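Local coordinates for protein oxygen-independent coproporphyrinogen III oxidase (Escherichia coli, PDB 1OLT) that catalyses the oxygen-independent oxidative decarboxylation of two propionate groups of coproporphyrinogen III to give protoporphyrinogen IX in haem biosynthesis, using a [4Fe-4S] cluster and S-adenosylmethionine, at residues A[171-176]-A[215-220]; A[177-180]-A[185-188]. All coordinates share one frame; numbering follows the deposited sequence. Where two conformers were deposited one is given.

Interaction 1 of 2, residues A[171-176]-A[215-220]; sequences VQDFNK and PKQTPE. With SAM (S-adenosylmethionine), chain C.
Asp173 and Gln217 approach from opposite directions and join through a single strong bond: Gln217 NE2 donates to Asp173 OD2 over 2.8 Å, with an N-H...O angle of 164°. The acceptor lies in the plane of the Gln217 amide, whereas the donor stands above the carboxylate plane, the two flat groups being turned 61° apart. Beyond CG the glutamine chain is extended, which carries its amide up to the acid; Gln217 CG passes 3.5 Å from Asp173 OD2. The amide is held at other points too, since NE2 also serves Ile211 O and OE1 receives Leu214 N, so its rotation is fixed.

The carboxylate has further partners of its own. Asp173 CG is anti to the backbone N (chi1 -162°) and so beside the carbonyl carbon, where Asp173 OD1 can take the N-H two residues on: Asn175 N, 3.0 Å away and steeply above the carboxylate plane, closes an Asx turn just ahead of helix 176-182. The hydroxyl of Thr225, from helix 219-232, joins it at OD1.

One residue earlier, the backbone folds sharply. Gln172 has a positive phi, and a weak bond from Asp173 N to Val171 O at 2.8 Å spans it, the geometry of a classic gamma turn. The side chain of Gln172, bent at chi2, heads away from the acid to the ribose of an S-adenosylmethionine: Gln172 NE2 donates to O2' of that ligand over 2.8 Å, and Gln172 OE1 lies 2.8 Å from its O3', so the amide spans both ribose hydroxyls. Asp209 and Arg184 also bind this ligand.

Segment 171-176 holds the end of strand 166-172 and the turn after it, and 215-220 comes from the loop after the neighbouring parallel strand 207-212, in the partial TIM-type barrel of the radical SAM core. Chemically, a buried acid given an amide, a hydroxyl and a backbone N-H as partners is likely to keep its negative charge, and it ties down the turn immediately after the ribose-binding glutamine.

Interaction 2 of 2, residues A[177-180]-A[185-188]; sequences EVQR and EQDE
Gln179, on helix 176-182, reaches across to the backbone of Glu185 and Gln186, and its course is easily followed. Gln179 CB packs 4.0 Å from Glu185 CA. CG, anti to the carbonyl carbon (chi1 -68°), starts an extended chain that brings Gln179 CD to within 3.8 Å of Gln186 CG. At the tip, Gln179 OE1 accepts Gln186 N at 3.2 Å, the donor standing well above the carbonyl plane; Lys176 NZ bonds to the same oxygen. Gln179 NE2 donates both to Asp173 O and to a water, 2.9 Å away, that donates on to Gln186 O. The Gln179 and Gln186 side chains cross at about a right angle, amides nearly perpendicular; Gln179 NE2 and Gln186 NE2 lie 3.3 Å apart without bonding, each having its own acceptor, Val171 O for Gln186. Shortening Gln179 to an alanine would probably cost Gln186 N, Asp173 O and Lys176 NZ a partner and open a gap beside Gln186 CG. Farther out, a second water accepts from Arg180 NE and donates to Glu185 OE1. The glutamine thus fastens helix 176-182 to the linker before helix 188-200, while Gln186 looks to the end of strand 166-172.

In the fold
Both contacts lie in the radical SAM core and meet where strand 166-172 gives way to helix 176-182. Interaction 1 joins that strand end to the loop after strand 207-212, and the residues that touch are all buried; interaction 2 is local, holding the helix to the chain that follows it, with Glu185 at its exposed border. The chemistry differs accordingly: a direct carboxylate-amide bond next to the residue that grips the ribose of S-adenosylmethionine in the first, amide-to-backbone bonding extended by waters in the second. They are coupled by a salt bridge from Lys176 NZ to Glu185 OE2 (2.6 Å), while Arg184, a ligand-binding residue just before 185-188, accompanies Gln172 at the S-adenosylmethionine site.

Interaction 1 of 2, residues A[171-176]-A[215-220]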
ATOM      1  N   VAL A 171       4.353  11.308   8.083  1.00 14.94           N
ATOM      2  CA  VAL A 171       5.241  12.078   8.980  1.00 14.66           C
ATOM      3  C   VAL A 171       6.695  12.095   8.462  1.00 14.79           C
ATOM      4  O   VAL A 171       7.337  13.145   8.378  1.00 13.69           O
ATOM      5  CB  VAL A 171       5.131  11.529  10.433  1.00 14.97           C
ATOM      6  CG1 VAL A 171       6.208  12.078  11.350  1.00 15.12           C
ATOM      7  CG2 VAL A 171       3.701  11.803  11.019  1.00 17.25           C
ATOM      8  N   GLN A 172       7.167  10.926   8.049  1.00 14.00           N
ATOM      9  CA  GLN A 172       8.479  10.691   7.504  1.00 14.37           C
ATOM     10  C   GLN A 172       9.573  10.737   8.551  1.00 14.64           C
ATOM     11  O   GLN A 172      10.245   9.708   8.779  1.00 14.83           O
ATOM     12  CB  GLN A 172       8.792  11.570   6.270  1.00 15.34           C
ATOM     13  CG  GLN A 172       7.569  11.958   5.438  1.00 15.93           C
ATOM     14  CD  GLN A 172       6.696  10.828   4.979  1.00 15.68           C
ATOM     15  OE1 GLN A 172       5.687  11.075   4.342  1.00 19.66           O
ATOM     16  NE2 GLN A 172       7.070   9.618   5.255  1.00  9.21           N
ATOM     17  N   ASP A 173       9.760  11.881   9.186  1.00 13.76           N
ATOM     18  CA  ASP A 173      10.668  12.027  10.321  1.00 14.86           C
ATOM     19  C   ASP A 173      10.281  13.327  11.040  1.00 15.38           C
ATOM     20  O   ASP A 173       9.831  14.287  10.361  1.00 14.18           O
ATOM     21  CB  ASP A 173      12.100  12.111   9.790  1.00 15.00           C
ATOM     22  CG  ASP A 173      13.167  11.833  10.861  1.00 15.85           C
ATOM     23  OD1 ASP A 173      12.874  11.939  12.071  1.00 14.18           O
ATOM     24  OD2 ASP A 173      14.352  11.512  10.565  1.00 14.10           O
ATOM     25  N   PHE A 174      10.439  13.352  12.365  1.00 14.21           N
ATOM     26  CA  PHE A 174      10.342  14.558  13.172  1.00 15.34           C
ATOM     27  C   PHE A 174      11.629  15.394  13.244  1.00 15.42           C
ATOM     28  O   PHE A 174      11.597  16.584  13.617  1.00 15.60           O
ATOM     29  CB  PHE A 174       9.976  14.207  14.642  1.00 14.89           C
ATOM     30  CG  PHE A 174       8.540  13.886  14.827  1.00 16.33           C
ATOM     31  CD1 PHE A 174       7.581  14.780  14.423  1.00 15.25           C
ATOM     32  CD2 PHE A 174       8.139  12.673  15.386  1.00 15.23           C
ATOM     33  CE1 PHE A 174       6.178  14.503  14.606  1.00 18.46           C
ATOM     34  CE2 PHE A 174       6.723  12.364  15.552  1.00 20.67           C
ATOM     35  CZ  PHE A 174       5.761  13.283  15.165  1.00 17.82           C
ATOM     36  N   ASN A 175      12.744  14.799  12.873  1.00 15.07           N
ATOM     37  CA  ASN A 175      14.032  15.490  12.890  1.00 14.35           C
ATOM     38  C   ASN A 175      14.050  16.698  11.934  1.00 14.17           C
ATOM     39  O   ASN A 175      13.759  16.583  10.716  1.00 13.33           O
ATOM     40  CB  ASN A 175      15.122  14.491  12.507  1.00 14.79           C
ATOM     41  CG  ASN A 175      16.515  15.085  12.598  1.00 15.06           C
ATOM     42  OD1 ASN A 175      16.886  15.997  11.807  1.00 13.34           O
ATOM     43  ND2 ASN A 175      17.276  14.636  13.610  1.00 16.24           N
ATOM     44  N   LYS A 176      14.338  17.863  12.484  1.00 13.45           N
ATOM     45  CA  LYS A 176      14.249  19.109  11.750  1.00 13.86           C
ATOM     46  C   LYS A 176      15.291  19.271  10.616  1.00 13.30           C
ATOM     47  O   LYS A 176      14.998  19.829   9.604  1.00 12.89           O
ATOM     48  CB  LYS A 176      14.368  20.314  12.750  1.00 14.94           C
ATOM     49  CG  LYS A 176      13.224  20.291  13.851  1.00 16.54           C
ATOM     50  CD  LYS A 176      11.779  20.209  13.194  1.00 14.32           C
ATOM     51  CE  LYS A 176      11.299  21.457  12.522  1.00 15.26           C
ATOM     52  NZ  LYS A 176       9.932  21.233  12.035  1.00 13.58           N
ATOM     53  N   PRO A 215      18.454  11.491   4.167  1.00 13.56           N
ATOM     54  CA  PRO A 215      19.700  12.194   4.420  1.00 14.03           C
ATOM     55  C   PRO A 215      19.835  12.640   5.833  1.00 14.57           C
ATOM     56  O   PRO A 215      18.942  13.155   6.444  1.00 14.45           O
ATOM     57  CB  PRO A 215      19.664  13.388   3.457  1.00 14.16           C
ATOM     58  CG  PRO A 215      18.287  13.516   3.071  1.00 15.35           C
ATOM     59  CD  PRO A 215      17.671  12.126   3.076  1.00 14.63           C
ATOM     60  N   LYS A 216      21.016  12.409   6.340  1.00 16.53           N
ATOM     61  CA  LYS A 216      21.444  12.760   7.695  1.00 18.13           C
ATOM     62  C   LYS A 216      20.800  11.947   8.823  1.00 18.25           C
ATOM     63  O   LYS A 216      21.115  12.184   9.969  1.00 18.68           O
ATOM     64  CB  LYS A 216      21.329  14.282   7.989  1.00 18.68           C
ATOM     65  CG  LYS A 216      22.208  15.164   7.079  1.00 22.08           C
ATOM     66  CD  LYS A 216      23.697  14.905   7.381  1.00 27.33           C
ATOM     67  CE  LYS A 216      24.593  16.058   6.905  1.00 30.98           C
ATOM     68  NZ  LYS A 216      25.941  15.862   7.521  1.00 33.68           N
ATOM     69  N   GLN A 217      19.972  10.949   8.533  1.00 17.09           N
ATOM     70  CA  GLN A 217      19.458  10.071   9.619  1.00 15.96           C
ATOM     71  C   GLN A 217      20.545   9.149  10.099  1.00 16.12           C
ATOM     72  O   GLN A 217      21.322   8.628   9.287  1.00 17.46           O
ATOM     73  CB  GLN A 217      18.311   9.196   9.132  1.00 15.02           C
ATOM     74  CG  GLN A 217      17.035   9.973   8.901  1.00 15.46           C
ATOM     75  CD  GLN A 217      15.908   9.042   8.436  1.00 16.26           C
ATOM     76  OE1 GLN A 217      16.189   7.976   7.786  1.00 18.09           O
ATOM     77  NE2 GLN A 217      14.673   9.397   8.729  1.00 12.82           N
ATOM     78  N   THR A 218      20.624   8.924  11.387  1.00 16.14           N
ATOM     79  CA  THR A 218      21.512   7.906  11.971  1.00 15.85           C
ATOM     80  C   THR A 218      20.719   7.055  12.976  1.00 15.54           C
ATOM     81  O   THR A 218      19.610   7.392  13.276  1.00 14.04           O
ATOM     82  CB  THR A 218      22.619   8.596  12.779  1.00 15.88           C
ATOM     83  OG1 THR A 218      21.980   9.357  13.786  1.00 15.48           O
ATOM     84  CG2 THR A 218      23.476   9.677  11.945  1.00 16.57           C
ATOM     85  N   PRO A 219      21.270   5.946  13.474  1.00 15.10           N
ATOM     86  CA  PRO A 219      20.640   5.199  14.575  1.00 15.52           C
ATOM     87  C   PRO A 219      20.171   6.093  15.716  1.00 16.07           C
ATOM     88  O   PRO A 219      19.004   5.964  16.169  1.00 14.74           O
ATOM     89  CB  PRO A 219      21.722   4.149  14.967  1.00 15.30           C
ATOM     90  CG  PRO A 219      22.400   3.866  13.656  1.00 15.70           C
ATOM     91  CD  PRO A 219      22.416   5.224  12.918  1.00 15.19           C
ATOM     92  N   GLU A 220      21.034   7.013  16.129  0.50 16.08           N
ATOM     93  CA  GLU A 220      20.752   7.861  17.271  0.50 17.10           C
ATOM     94  C   GLU A 220      19.646   8.934  16.962  0.50 16.47           C
ATOM     95  O   GLU A 220      18.771   9.194  17.810  0.50 16.21           O
ATOM     96  CB  GLU A 220      22.087   8.421  17.846  0.50 17.65           C
ATOM     97  CG  GLU A 220      22.999   7.361  18.578  0.50 19.81           C
ATOM     98  CD  GLU A 220      23.838   6.361  17.682  0.50 24.49           C
ATOM     99  OE1 GLU A 220      24.321   6.718  16.555  0.50 25.05           O
ATOM    100  OE2 GLU A 220      24.046   5.164  18.129  0.50 27.73           O
TER
HETATM  101  N   SAM C 501       0.684  12.860   0.489  1.00 18.66           N
HETATM  102  CA  SAM C 501       0.535  12.517   1.896  1.00 18.10           C
HETATM  103  C   SAM C 501       1.783  12.788   2.746  1.00 19.26           C
HETATM  104  O   SAM C 501       2.916  12.908   2.163  1.00 18.76           O
HETATM  105  OXT SAM C 501       1.569  12.938   3.931  1.00 17.52           O
HETATM  106  CB  SAM C 501       0.225  11.008   1.937  1.00 19.99           C
HETATM  107  CG  SAM C 501       1.320   9.975   1.959  0.60 20.95           C
HETATM  108  SD  SAM C 501       2.230   9.768   0.450  0.60 19.90           S
HETATM  109  CE  SAM C 501       0.981   9.468  -0.808  0.60 22.10           C
HETATM  110  C5' SAM C 501       2.679   7.950   0.548  0.60 21.76           C
HETATM  111  C4' SAM C 501       3.958   7.514   1.347  1.00 20.01           C
HETATM  112  O4' SAM C 501       4.995   6.981   0.534  1.00 22.97           O
HETATM  113  C3' SAM C 501       4.649   8.656   2.053  1.00 21.30           C
HETATM  114  O3' SAM C 501       3.954   9.125   3.214  1.00 21.66           O
HETATM  115  C2' SAM C 501       6.065   8.116   2.295  1.00 19.23           C
HETATM  116  O2' SAM C 501       6.172   7.528   3.591  1.00 19.09           O
HETATM  117  C1' SAM C 501       6.205   7.030   1.257  1.00 18.71           C
HETATM  118  N9  SAM C 501       7.271   7.266   0.304  1.00 19.12           N
HETATM  119  C8  SAM C 501       7.208   8.166  -0.728  1.00 17.55           C
HETATM  120  N7  SAM C 501       8.339   8.106  -1.425  1.00 16.68           N
HETATM  121  C5  SAM C 501       9.127   7.143  -0.849  1.00 19.03           C
HETATM  122  C6  SAM C 501      10.406   6.645  -1.153  1.00 20.30           C
HETATM  123  N6  SAM C 501      11.127   7.077  -2.187  1.00 16.44           N
HETATM  124  N1  SAM C 501      10.917   5.661  -0.354  1.00 19.15           N
HETATM  125  C2  SAM C 501      10.180   5.183   0.736  1.00 21.62           C
HETATM  126  N3  SAM C 501       8.945   5.651   1.028  1.00 18.02           N
HETATM  127  C4  SAM C 501       8.441   6.627   0.244  1.00 18.27           C

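Interaction 2 of 2, residues A[177-180]-A[185-188]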
ATOM      1  N   GLU A 177      16.508  18.801  10.821  1.00 13.95           N
ATOM      2  CA  GLU A 177      17.532  18.816   9.757  1.00 14.34           C
ATOM      3  C   GLU A 177      17.114  17.920   8.602  1.00 13.62           C
ATOM      4  O   GLU A 177      17.217  18.295   7.460  1.00 13.44           O
ATOM      5  CB  GLU A 177      18.896  18.395  10.319  1.00 15.94           C
ATOM      6  CG  GLU A 177      19.941  18.273   9.259  1.00 19.30           C
ATOM      7  CD  GLU A 177      21.320  17.889   9.815  1.00 25.65           C
ATOM      8  OE1 GLU A 177      21.434  17.108  10.765  1.00 29.80           O
ATOM      9  OE2 GLU A 177      22.298  18.354   9.238  1.00 30.82           O
ATOM     10  N   VAL A 178      16.630  16.726   8.901  1.00 13.82           N
ATOM     11  CA  VAL A 178      16.157  15.811   7.884  1.00 13.24           C
ATOM     12  C   VAL A 178      15.003  16.468   7.077  1.00 12.99           C
ATOM     13  O   VAL A 178      14.989  16.439   5.818  1.00 14.38           O
ATOM     14  CB  VAL A 178      15.709  14.484   8.491  1.00 12.89           C
ATOM     15  CG1 VAL A 178      15.099  13.616   7.442  1.00 14.69           C
ATOM     16  CG2 VAL A 178      16.915  13.791   9.183  1.00 15.00           C
ATOM     17  N   GLN A 179      14.055  17.071   7.791  1.00 13.84           N
ATOM     18  CA  GLN A 179      12.914  17.776   7.151  1.00 13.23           C
ATOM     19  C   GLN A 179      13.407  18.849   6.192  1.00 12.82           C
ATOM     20  O   GLN A 179      12.914  18.948   5.067  1.00 13.14           O
ATOM     21  CB  GLN A 179      11.970  18.394   8.176  1.00 14.10           C
ATOM     22  CG  GLN A 179      11.204  17.361   8.991  1.00 14.32           C
ATOM     23  CD  GLN A 179      10.247  17.977   9.982  1.00 15.40           C
ATOM     24  OE1 GLN A 179      10.095  19.207  10.038  1.00 14.05           O
ATOM     25  NE2 GLN A 179       9.526  17.106  10.720  1.00 11.69           N
ATOM     26  N   ARG A 180      14.384  19.624   6.628  0.80 12.89           N
ATOM     27  CA  ARG A 180      14.894  20.690   5.801  0.80 13.69           C
ATOM     28  C   ARG A 180      15.553  20.134   4.544  0.80 14.11           C
ATOM     29  O   ARG A 180      15.307  20.656   3.440  0.80 14.44           O
ATOM     30  CB  ARG A 180      15.869  21.527   6.569  0.80 14.24           C
ATOM     31  CG  ARG A 180      16.521  22.637   5.815  0.80 14.81           C
ATOM     32  CD  ARG A 180      17.080  23.660   6.783  0.80 18.59           C
ATOM     33  NE  ARG A 180      15.958  24.430   7.403  0.80 16.99           N
ATOM     34  CZ  ARG A 180      16.114  25.569   7.997  0.80 17.00           C
ATOM     35  NH1 ARG A 180      17.358  26.198   8.069  0.80 16.95           N
ATOM     36  NH2 ARG A 180      15.043  26.108   8.505  0.80 15.61           N
ATOM     37  N   GLU A 185       9.433  20.457   5.901  1.00 14.06           N
ATOM     38  CA  GLU A 185       9.275  21.169   7.140  1.00 14.65           C
ATOM     39  C   GLU A 185       7.792  21.047   7.553  1.00 14.26           C
ATOM     40  O   GLU A 185       6.907  21.305   6.775  1.00 13.22           O
ATOM     41  CB  GLU A 185       9.614  22.638   6.964  1.00 14.66           C
ATOM     42  CG  GLU A 185       9.292  23.491   8.172  1.00 21.26           C
ATOM     43  CD  GLU A 185      10.199  23.191   9.312  1.00 25.95           C
ATOM     44  OE1 GLU A 185      11.381  22.851   9.012  1.00 31.97           O
ATOM     45  OE2 GLU A 185       9.729  23.331  10.512  1.00 29.55           O
ATOM     46  N   GLN A 186       7.579  20.675   8.795  1.00 14.64           N
ATOM     47  CA  GLN A 186       6.255  20.487   9.354  1.00 15.45           C
ATOM     48  C   GLN A 186       6.270  20.762  10.860  1.00 14.55           C
ATOM     49  O   GLN A 186       7.346  20.705  11.594  1.00 13.10           O
ATOM     50  CB  GLN A 186       5.689  19.056   8.962  1.00 16.87           C
ATOM     51  CG  GLN A 186       6.458  18.053   9.332  1.00 17.97           C
ATOM     52  CD  GLN A 186       6.182  16.680   8.661  1.00 18.83           C
ATOM     53  OE1 GLN A 186       5.285  16.482   7.831  1.00 18.12           O
ATOM     54  NE2 GLN A 186       6.956  15.715   9.126  1.00 14.92           N
ATOM     55  N   ASP A 187       5.106  21.158  11.336  1.00 13.20           N
ATOM     56  CA  ASP A 187       5.018  21.619  12.713  1.00 14.61           C
ATOM     57  C   ASP A 187       4.650  20.424  13.605  1.00 13.54           C
ATOM     58  O   ASP A 187       3.591  19.895  13.475  1.00 11.38           O
ATOM     59  CB  ASP A 187       3.955  22.714  12.782  1.00 15.74           C
ATOM     60  CG  ASP A 187       3.870  23.348  14.129  1.00 22.19           C
ATOM     61  OD1 ASP A 187       3.749  22.654  15.177  1.00 27.46           O
ATOM     62  OD2 ASP A 187       3.902  24.560  14.235  1.00 31.08           O
ATOM     63  N   GLU A 188       5.556  20.032  14.506  1.00 13.52           N
ATOM     64  CA  GLU A 188       5.385  18.839  15.338  1.00 14.06           C
ATOM     65  C   GLU A 188       4.143  18.992  16.233  1.00 14.43           C
ATOM     66  O   GLU A 188       3.374  18.034  16.422  1.00 14.98           O
ATOM     67  CB  GLU A 188       6.602  18.642  16.219  1.00 14.41           C
ATOM     68  CG  GLU A 188       6.516  17.430  17.123  1.00 18.39           C
ATOM     69  CD  GLU A 188       7.804  17.220  17.932  1.00 21.40           C
ATOM     70  OE1 GLU A 188       8.890  17.108  17.352  1.00 20.81           O
ATOM     71  OE2 GLU A 188       7.724  17.252  19.114  1.00 21.13           O
TER
HETATM   72  O   HOH W   1       7.896  18.234  12.795  1.00 22.83           O
HETATM   73  O   HOH W   2      12.968  24.001   7.097  1.00 28.79           O